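Local coordinates for protein Ceg4 (Legionella pneumophila subsp. pneumophila, PDB 6AOK) that dephosphorylates phosphotyrosine as a HAD-like phosphatase effector that attenuates eukaryotic MAPK signalling, the part present here being its magnesium-binding phosphatase domain, at residues F19-V23 with I164-S168; T22-K26 with D86-S90; V108-N114 with L136-G142. All blocks are in the same frame, centred on the assembly; numbering follows the deposited sequence.

Interaction 1. Residues F19-V23 with I164-S168; sequences FDGTV and ILDDS. With MG (magnesium ion), chain B.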
loop_
_atom_site.group_PDB
_atom_site.type_symbol
_atom_site.label_atom_id
_atom_site.label_comp_id
_atom_site.label_asym_id
_atom_site.label_seq_id
_atom_site.Cartn_x
_atom_site.Cartn_y
_atom_site.Cartn_z
ATOM N N PHE A 19 -4.847 0.092 0.494
ATOM C CA PHE A 19 -4.325 1.367 0.005
ATOM C C PHE A 19 -5.246 2.528 0.382
ATOM O O PHE A 19 -4.899 3.322 1.272
ATOM C CB PHE A 19 -4.055 1.307 -1.526
ATOM C CG PHE A 19 -3.450 2.576 -2.069
ATOM C CD1 PHE A 19 -2.104 2.872 -1.838
ATOM C CD2 PHE A 19 -4.221 3.469 -2.818
ATOM C CE1 PHE A 19 -1.538 4.039 -2.316
ATOM C CE2 PHE A 19 -3.648 4.654 -3.297
ATOM C CZ PHE A 19 -2.312 4.927 -3.051
ATOM N N ASP A 20 -6.423 2.647 -0.250
ATOM C CA ASP A 20 -7.270 3.834 -0.072
ATOM C C ASP A 20 -7.850 3.865 1.328
ATOM O O ASP A 20 -8.585 2.932 1.707
ATOM C CB ASP A 20 -8.427 3.830 -1.069
ATOM C CG ASP A 20 -7.973 3.879 -2.498
ATOM O OD1 ASP A 20 -7.345 4.893 -2.932
ATOM O OD2 ASP A 20 -8.219 2.869 -3.192
ATOM N N GLY A 21 -7.590 4.959 2.064
ATOM C CA GLY A 21 -8.103 5.102 3.400
ATOM C C GLY A 21 -7.249 4.428 4.457
ATOM O O GLY A 21 -7.534 4.562 5.644
ATOM N N THR A 22 -6.204 3.732 4.055
ATOM C CA THR A 22 -5.240 3.156 4.977
ATOM C C THR A 22 -3.890 3.822 4.771
ATOM O O THR A 22 -3.396 4.553 5.648
ATOM C CB THR A 22 -5.190 1.627 4.738
ATOM O OG1 THR A 22 -6.502 1.060 5.013
ATOM C CG2 THR A 22 -4.120 0.972 5.622
ATOM N N VAL A 23 -3.297 3.633 3.602
ATOM C CA VAL A 23 -2.124 4.412 3.218
ATOM C C VAL A 23 -2.521 5.866 2.892
ATOM O O VAL A 23 -1.822 6.808 3.271
ATOM C CB VAL A 23 -1.415 3.715 2.031
ATOM C CG1 VAL A 23 -0.271 4.529 1.545
ATOM C CG2 VAL A 23 -0.871 2.290 2.400
ATOM N N ILE A 164 -1.341 -6.561 9.189
ATOM C CA ILE A 164 -2.603 -6.454 8.455
ATOM C C ILE A 164 -3.208 -5.098 8.760
ATOM O O ILE A 164 -3.479 -4.800 9.925
ATOM C CB ILE A 164 -3.599 -7.549 8.833
ATOM C CG1 ILE A 164 -2.908 -8.917 8.763
ATOM C CG2 ILE A 164 -4.813 -7.468 7.893
ATOM C CD1 ILE A 164 -3.673 -10.054 9.530
ATOM N N LEU A 165 -3.406 -4.277 7.718
ATOM C CA LEU A 165 -3.900 -2.915 7.901
ATOM C C LEU A 165 -5.050 -2.706 6.953
ATOM O O LEU A 165 -4.890 -2.920 5.741
ATOM C CB LEU A 165 -2.814 -1.873 7.616
ATOM C CG LEU A 165 -1.626 -2.082 8.543
ATOM C CD1 LEU A 165 -0.511 -2.701 7.734
ATOM C CD2 LEU A 165 -1.172 -0.796 9.224
ATOM N N ASP A 166 -6.201 -2.294 7.478
ATOM C CA ASP A 166 -7.324 -1.996 6.574
ATOM C C ASP A 166 -8.336 -1.118 7.299
ATOM O O ASP A 166 -8.646 -1.353 8.472
ATOM C CB ASP A 166 -7.998 -3.287 6.065
ATOM C CG ASP A 166 -8.699 -3.107 4.728
ATOM O OD1 ASP A 166 -9.462 -2.124 4.592
ATOM O OD2 ASP A 166 -8.511 -3.965 3.802
ATOM N N ASP A 167 -8.856 -0.107 6.597
ATOM C CA ASP A 167 -9.903 0.680 7.228
ATOM C C ASP A 167 -11.291 0.065 7.089
ATOM O O ASP A 167 -12.207 0.520 7.770
ATOM C CB ASP A 167 -9.933 2.139 6.682
ATOM C CG ASP A 167 -10.268 2.208 5.174
ATOM O OD1 ASP A 167 -9.583 1.539 4.357
ATOM O OD2 ASP A 167 -11.239 2.902 4.774
ATOM N N SER A 168 -11.475 -0.914 6.232
ATOM C CA SER A 168 -12.767 -1.555 6.092
ATOM C C SER A 168 -12.848 -2.774 7.010
ATOM O O SER A 168 -12.076 -3.709 6.831
ATOM C CB SER A 168 -12.971 -1.988 4.638
ATOM O OG SER A 168 -13.876 -3.076 4.571
HETATM MG MG MG B . -9.595 1.264 2.277
HETATM O O HOH W 1 -10.540 -0.566 2.708
HETATM O O HOH W 2 -11.386 2.382 2.347
HETATM O O HOH W 3 -9.960 0.719 0.339
#
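The magnesium site of the HAD-like phosphatase domain is built where Asp20 and Asp167 approach each other, in the loops that follow two neighbouring strands of the central sheet. Asp20 offers its backbone: its O lies 2.0 Å from the magnesium ion. Asp167 comes with its carboxylate, OD1 binding the metal at 2.1 Å, while Asp167 OD2 accepts a short bond of 2.5 Å from a metal-bound water. The two ligand oxygens, Asp20 O and Asp167 OD1, are 3.2 Å apart, an approach probably made tolerable by the cation they share. Three waters and Asp18 complete six-fold coordination. Asp167 reaches the ion because CG sits between its own backbone N and carbonyl carbon (chi1 63°), which lays CG, like CB, against Gly21 O. Thr22 OG1 takes a weak, bent bond from Asp167 N (3.1 Å, 128° at the hydrogen) and also bonds Asp18, whereas its CG2 meets Leu165 CB at 3.7 Å. Asp166 forms an Asx turn: its OD1 receives Ser168 N on the anti side, 30° from the carboxylate plane, and another metal-bound water; its OD2 pairs with Lys144. The sequence Asp18, Asp20, Thr22 matches the HAD-type signature. Strand 161-165 lies beside strand 13-17, helix 169-180 starts just after Ser168, and helix 116-125 packs against Phe19.

Interaction 2. Residues T22-K26 with D86-S90; sequences TVTGK and DFLMS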
loop_
_atom_site.group_PDB
_atom_site.type_symbol
_atom_site.label_atom_id
_atom_site.label_comp_id
_atom_site.label_asym_id
_atom_site.label_seq_id
_atom_site.Cartn_x
_atom_site.Cartn_y
_atom_site.Cartn_z
ATOM N N THR A 22 -6.204 3.732 4.055
ATOM C CA THR A 22 -5.240 3.156 4.977
ATOM C C THR A 22 -3.890 3.822 4.771
ATOM O O THR A 22 -3.396 4.553 5.648
ATOM C CB THR A 22 -5.190 1.627 4.738
ATOM O OG1 THR A 22 -6.502 1.060 5.013
ATOM C CG2 THR A 22 -4.120 0.972 5.622
ATOM N N VAL A 23 -3.297 3.633 3.602
ATOM C CA VAL A 23 -2.124 4.412 3.218
ATOM C C VAL A 23 -2.521 5.866 2.892
ATOM O O VAL A 23 -1.822 6.808 3.271
ATOM C CB VAL A 23 -1.415 3.715 2.031
ATOM C CG1 VAL A 23 -0.271 4.529 1.545
ATOM C CG2 VAL A 23 -0.871 2.290 2.400
ATOM N N THR A 24 -3.652 6.083 2.210
ATOM C CA THR A 24 -4.134 7.438 1.948
ATOM C C THR A 24 -5.129 7.838 3.000
ATOM O O THR A 24 -5.555 7.021 3.805
ATOM C CB THR A 24 -4.806 7.582 0.570
ATOM O OG1 THR A 24 -6.134 7.018 0.632
ATOM C CG2 THR A 24 -4.015 6.954 -0.484
ATOM N N GLY A 25 -5.569 9.106 2.952
ATOM C CA GLY A 25 -6.597 9.490 3.913
ATOM C C GLY A 25 -8.037 9.497 3.404
ATOM O O GLY A 25 -8.913 10.030 4.085
ATOM N N LYS A 26 -8.322 8.920 2.233
ATOM C CA LYS A 26 -9.665 8.925 1.665
ATOM C C LYS A 26 -10.029 7.491 1.322
ATOM O O LYS A 26 -9.238 6.800 0.680
ATOM C CB LYS A 26 -9.743 9.792 0.394
ATOM C CG LYS A 26 -9.916 11.243 0.659
ATOM C CD LYS A 26 -11.291 11.520 1.288
ATOM C CE LYS A 26 -11.538 13.016 1.526
ATOM N NZ LYS A 26 -10.627 13.591 2.577
ATOM N N ASP A 86 -5.634 14.684 1.282
ATOM C CA ASP A 86 -6.027 13.355 1.767
ATOM C C ASP A 86 -6.024 12.287 0.679
ATOM O O ASP A 86 -6.009 11.096 1.020
ATOM C CB ASP A 86 -7.418 13.402 2.416
ATOM C CG ASP A 86 -7.422 14.125 3.751
ATOM O OD1 ASP A 86 -8.515 14.305 4.325
ATOM O OD2 ASP A 86 -6.336 14.525 4.237
ATOM N N PHE A 87 -6.022 12.665 -0.612
ATOM C CA PHE A 87 -5.744 11.680 -1.659
ATOM C C PHE A 87 -4.361 11.066 -1.550
ATOM O O PHE A 87 -4.124 9.976 -2.088
ATOM C CB PHE A 87 -5.783 12.312 -3.034
ATOM C CG PHE A 87 -7.148 12.487 -3.602
ATOM C CD1 PHE A 87 -7.985 13.489 -3.125
ATOM C CD2 PHE A 87 -7.573 11.693 -4.671
ATOM C CE1 PHE A 87 -9.236 13.686 -3.673
ATOM C CE2 PHE A 87 -8.840 11.898 -5.240
ATOM C CZ PHE A 87 -9.660 12.901 -4.745
ATOM N N LEU A 88 -3.433 11.755 -0.904
ATOM C CA LEU A 88 -2.040 11.343 -0.877
ATOM C C LEU A 88 -1.723 10.557 0.400
ATOM O O LEU A 88 -2.521 10.502 1.344
ATOM C CB LEU A 88 -1.135 12.575 -0.989
ATOM C CG LEU A 88 -1.350 13.495 -2.184
ATOM C CD1 LEU A 88 -0.416 14.668 -2.031
ATOM C CD2 LEU A 88 -0.990 12.705 -3.411
HETATM N N MSE A 89 -0.550 9.940 0.420
HETATM C CA MSE A 89 -0.008 9.307 1.636
HETATM C C MSE A 89 0.388 10.358 2.627
HETATM O O MSE A 89 0.929 11.370 2.223
HETATM C CB MSE A 89 1.263 8.519 1.345
HETATM C CG MSE A 89 1.115 7.295 0.618
HETATM SE SE MSE A 89 2.832 6.396 0.767
HETATM C CE MSE A 89 3.509 6.954 -0.993
ATOM N N SER A 90 0.202 10.126 3.926
ATOM C CA SER A 90 0.731 11.059 4.907
ATOM C C SER A 90 2.266 11.002 4.920
ATOM O O SER A 90 2.866 10.013 4.515
ATOM C CB SER A 90 0.205 10.735 6.311
ATOM O OG SER A 90 0.642 9.443 6.708
HETATM O O HOH W 4 -1.352 8.071 5.377
#
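Lys26 and Asp86 form a salt bridge at one end of this contact, NZ to OD1 at 2.8 Å. The lysine chain bends at chi2 (-67°) and again at chi4 (-67°), curling the ammonium group back until NZ also lies 3.2 Å from Asp86 CB, with Lys26 CG packed against that same carbon. The backbone of Asp86 is engaged too: its O accepts from Gly25 N at 2.8 Å, in the carbonyl plane. Next to this bond, Thr24 CG2 lies 3.4 Å from Phe87 O. With chi1 at 77°, Thr24 OG1 stands between its backbone N and carbonyl carbon, where it accepts from Gly21 N and, weakly, from Lys26 N. At the other end, Val23 and selenomethionine Met89 lie side by side, CG1 meeting Met89 CG; this holds for one of two Met89 conformers and is doubtful in detail. Helix 91-100 adds Phe97 to this apolar patch. A water bridges the backbones here, donating to Val23 O and accepting from Ser90 N. Ser90 itself is the N-cap of helix 91-100, its OG bonded to Ala93 N. The contact closes an insertion between the first two core strands, a position consistent with a HAD C1 cap.

Interaction 3. Residues V108-N114 with L136-G142; sequences VNIVTKN and LTILESG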
loop_
_atom_site.group_PDB
_atom_site.type_symbol
_atom_site.label_atom_id
_atom_site.label_comp_id
_atom_site.label_asym_id
_atom_site.label_seq_id
_atom_site.Cartn_x
_atom_site.Cartn_y
_atom_site.Cartn_z
ATOM N N VAL A 108 6.196 -6.311 1.090
ATOM C CA VAL A 108 5.098 -5.354 1.135
ATOM C C VAL A 108 4.072 -5.742 0.081
ATOM O O VAL A 108 4.342 -5.645 -1.124
ATOM C CB VAL A 108 5.581 -3.927 0.898
ATOM C CG1 VAL A 108 4.445 -2.993 1.117
ATOM C CG2 VAL A 108 6.679 -3.629 1.886
ATOM N N ASN A 109 2.894 -6.170 0.535
ATOM C CA ASN A 109 1.775 -6.496 -0.337
ATOM C C ASN A 109 0.698 -5.461 -0.092
ATOM O O ASN A 109 0.182 -5.356 1.020
ATOM C CB ASN A 109 1.193 -7.870 -0.041
ATOM C CG ASN A 109 2.236 -8.980 -0.128
ATOM O OD1 ASN A 109 2.618 -9.401 -1.243
ATOM N ND2 ASN A 109 2.708 -9.469 1.033
ATOM N N ILE A 110 0.285 -4.792 -1.143
ATOM C CA ILE A 110 -0.881 -3.925 -1.088
ATOM C C ILE A 110 -2.057 -4.688 -1.692
ATOM O O ILE A 110 -1.970 -5.193 -2.813
ATOM C CB ILE A 110 -0.628 -2.620 -1.844
ATOM C CG1 ILE A 110 0.545 -1.866 -1.196
ATOM C CG2 ILE A 110 -1.956 -1.768 -1.842
ATOM C CD1 ILE A 110 0.939 -0.572 -1.977
ATOM N N VAL A 111 -3.137 -4.812 -0.945
ATOM C CA VAL A 111 -4.284 -5.603 -1.370
ATOM C C VAL A 111 -5.454 -4.643 -1.495
ATOM O O VAL A 111 -5.828 -3.990 -0.517
ATOM C CB VAL A 111 -4.596 -6.710 -0.352
ATOM C CG1 VAL A 111 -5.632 -7.670 -0.893
ATOM C CG2 VAL A 111 -3.248 -7.471 0.115
ATOM N N THR A 112 -6.035 -4.557 -2.682
ATOM C CA THR A 112 -6.800 -3.362 -2.960
ATOM C C THR A 112 -7.921 -3.658 -3.956
ATOM O O THR A 112 -7.833 -4.592 -4.750
ATOM C CB THR A 112 -5.820 -2.298 -3.518
ATOM O OG1 THR A 112 -6.502 -1.083 -3.628
ATOM C CG2 THR A 112 -5.269 -2.695 -4.903
ATOM N N LYS A 113 -8.940 -2.841 -3.953
ATOM C CA LYS A 113 -9.884 -2.834 -5.070
ATOM C C LYS A 113 -9.604 -1.672 -6.018
ATOM O O LYS A 113 -10.388 -1.440 -6.969
ATOM C CB LYS A 113 -11.334 -2.763 -4.580
ATOM C CG LYS A 113 -11.762 -3.974 -3.741
ATOM C CD LYS A 113 -13.032 -3.697 -2.910
ATOM C CE LYS A 113 -12.987 -4.741 -1.767
ATOM N NZ LYS A 113 -14.109 -4.651 -0.840
ATOM N N ASN A 114 -8.539 -0.912 -5.743
ATOM C CA ASN A 114 -8.005 0.077 -6.684
ATOM C C ASN A 114 -7.117 -0.641 -7.702
ATOM O O ASN A 114 -7.234 -1.866 -7.899
ATOM C CB ASN A 114 -7.235 1.173 -5.940
ATOM C CG ASN A 114 -7.246 2.520 -6.655
ATOM O OD1 ASN A 114 -6.965 2.597 -7.863
ATOM N ND2 ASN A 114 -7.541 3.614 -5.902
ATOM N N LEU A 136 6.982 -3.377 -4.388
ATOM C CA LEU A 136 5.600 -3.561 -4.027
ATOM C C LEU A 136 5.025 -4.752 -4.777
ATOM O O LEU A 136 5.293 -4.925 -5.966
ATOM C CB LEU A 136 4.794 -2.332 -4.426
ATOM C CG LEU A 136 5.086 -1.070 -3.662
ATOM C CD1 LEU A 136 4.295 0.004 -4.376
ATOM C CD2 LEU A 136 4.559 -1.216 -2.248
ATOM N N THR A 137 4.205 -5.552 -4.086
ATOM C CA THR A 137 3.356 -6.571 -4.717
ATOM C C THR A 137 1.944 -6.024 -4.579
ATOM O O THR A 137 1.474 -5.793 -3.472
ATOM C CB THR A 137 3.492 -7.934 -4.023
ATOM O OG1 THR A 137 4.813 -8.442 -4.225
ATOM C CG2 THR A 137 2.470 -8.998 -4.551
ATOM N N ILE A 138 1.282 -5.783 -5.690
ATOM C CA ILE A 138 -0.035 -5.168 -5.663
ATOM C C ILE A 138 -1.005 -6.244 -6.090
ATOM O O ILE A 138 -0.900 -6.765 -7.215
ATOM C CB ILE A 138 -0.104 -3.936 -6.579
ATOM C CG1 ILE A 138 0.952 -2.924 -6.122
ATOM C CG2 ILE A 138 -1.552 -3.274 -6.527
ATOM C CD1 ILE A 138 1.022 -1.690 -6.992
ATOM N N LEU A 139 -1.934 -6.589 -5.183
ATOM C CA LEU A 139 -2.916 -7.662 -5.389
ATOM C C LEU A 139 -4.266 -6.985 -5.557
ATOM O O LEU A 139 -4.759 -6.379 -4.607
ATOM C CB LEU A 139 -2.901 -8.605 -4.191
ATOM C CG LEU A 139 -1.489 -9.204 -3.982
ATOM C CD1 LEU A 139 -1.408 -9.874 -2.654
ATOM C CD2 LEU A 139 -1.041 -10.175 -5.145
ATOM N N GLU A 140 -4.860 -7.062 -6.756
ATOM C CA GLU A 140 -6.034 -6.208 -6.994
ATOM C C GLU A 140 -7.196 -7.008 -7.568
ATOM O O GLU A 140 -8.015 -6.476 -8.314
ATOM C CB GLU A 140 -5.696 -5.012 -7.898
ATOM C CG GLU A 140 -5.166 -5.365 -9.277
ATOM C CD GLU A 140 -5.178 -4.171 -10.277
ATOM O OE1 GLU A 140 -4.095 -3.668 -10.627
ATOM O OE2 GLU A 140 -6.280 -3.772 -10.755
ATOM N N SER A 141 -7.335 -8.259 -7.163
ATOM C CA SER A 141 -8.442 -9.045 -7.691
ATOM C C SER A 141 -9.788 -8.552 -7.161
ATOM O O SER A 141 -10.821 -8.745 -7.807
ATOM C CB SER A 141 -8.235 -10.507 -7.331
ATOM O OG SER A 141 -8.674 -10.744 -6.005
ATOM N N GLY A 142 -9.804 -7.964 -5.962
ATOM C CA GLY A 142 -11.010 -7.446 -5.374
ATOM C C GLY A 142 -11.556 -8.337 -4.297
ATOM O O GLY A 142 -12.470 -7.936 -3.580
HETATM O O HOH W 5 -7.925 -7.392 -3.908
#
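Strands 108-111 and 136-139 run parallel in the Rossmann-like sheet of the HAD fold, joined by four backbone hydrogen bonds as their short axes cross at -23°. Ile110 is bonded through both its backbone N and its backbone O: the N donates to Thr137 O and the O accepts from Leu139 N, each at 2.8 Å, the latter bond essentially straight (179°). Thr137 N to Val108 O and Thr112 N to Leu139 O continue the pairing.

The face of Val108, Ile110 and Leu136 is apolar and well packed, Leu136 CD2 touching both Ile110 CD1 (3.7 Å) and Val108 CG1 (3.8 Å). Helix 116-125 covers Ile110 and Ile138 on this side. On the other face, Asn109 and Thr137 stand alongside one another, Asn109 OD1 lying 3.3 Å from Thr137 CB and bonding Arg151, and Leu139 CD1 approaches Val111 CG2 more loosely, at 4.1 Å; helix 144-153 lies over them.

Beyond the strands direct backbone hydrogen bonding stops, though the chains stay close, and the solvent side is at Lys113 and Ser141. The extended side chain of Lys113 runs past Gly142 to a salt bridge with Asp171, while Asn114 bonds Asp20 of the magnesium site. A water lies 2.9 Å from Thr112 O and accepts from Gly142 N. An ST turn shapes this exit, with Asn114 N donating to Thr112 OG1 at 2.9 Å.

In the fold
From the N terminus, the chain runs through strand 13-17 into the loop from which interactions 1 and 2 both start, sharing Thr22 and Val23. Interaction 2 closes first, bringing back segment 86-90 after helix 60-71 and just before helix 91-100. Interaction 3 then opens on strand 106-111 and closes at strand 136-139, after helices 116-125 and 130-133, so the two are in series. Interaction 1 closes last, at the end of strand 161-165, enclosing interaction 3. Interactions 1 and 3 touch near the magnesium site, and Phe19 packs on Ile110, tying the metal loop to the sheet; interactions 2 and 3 do not touch.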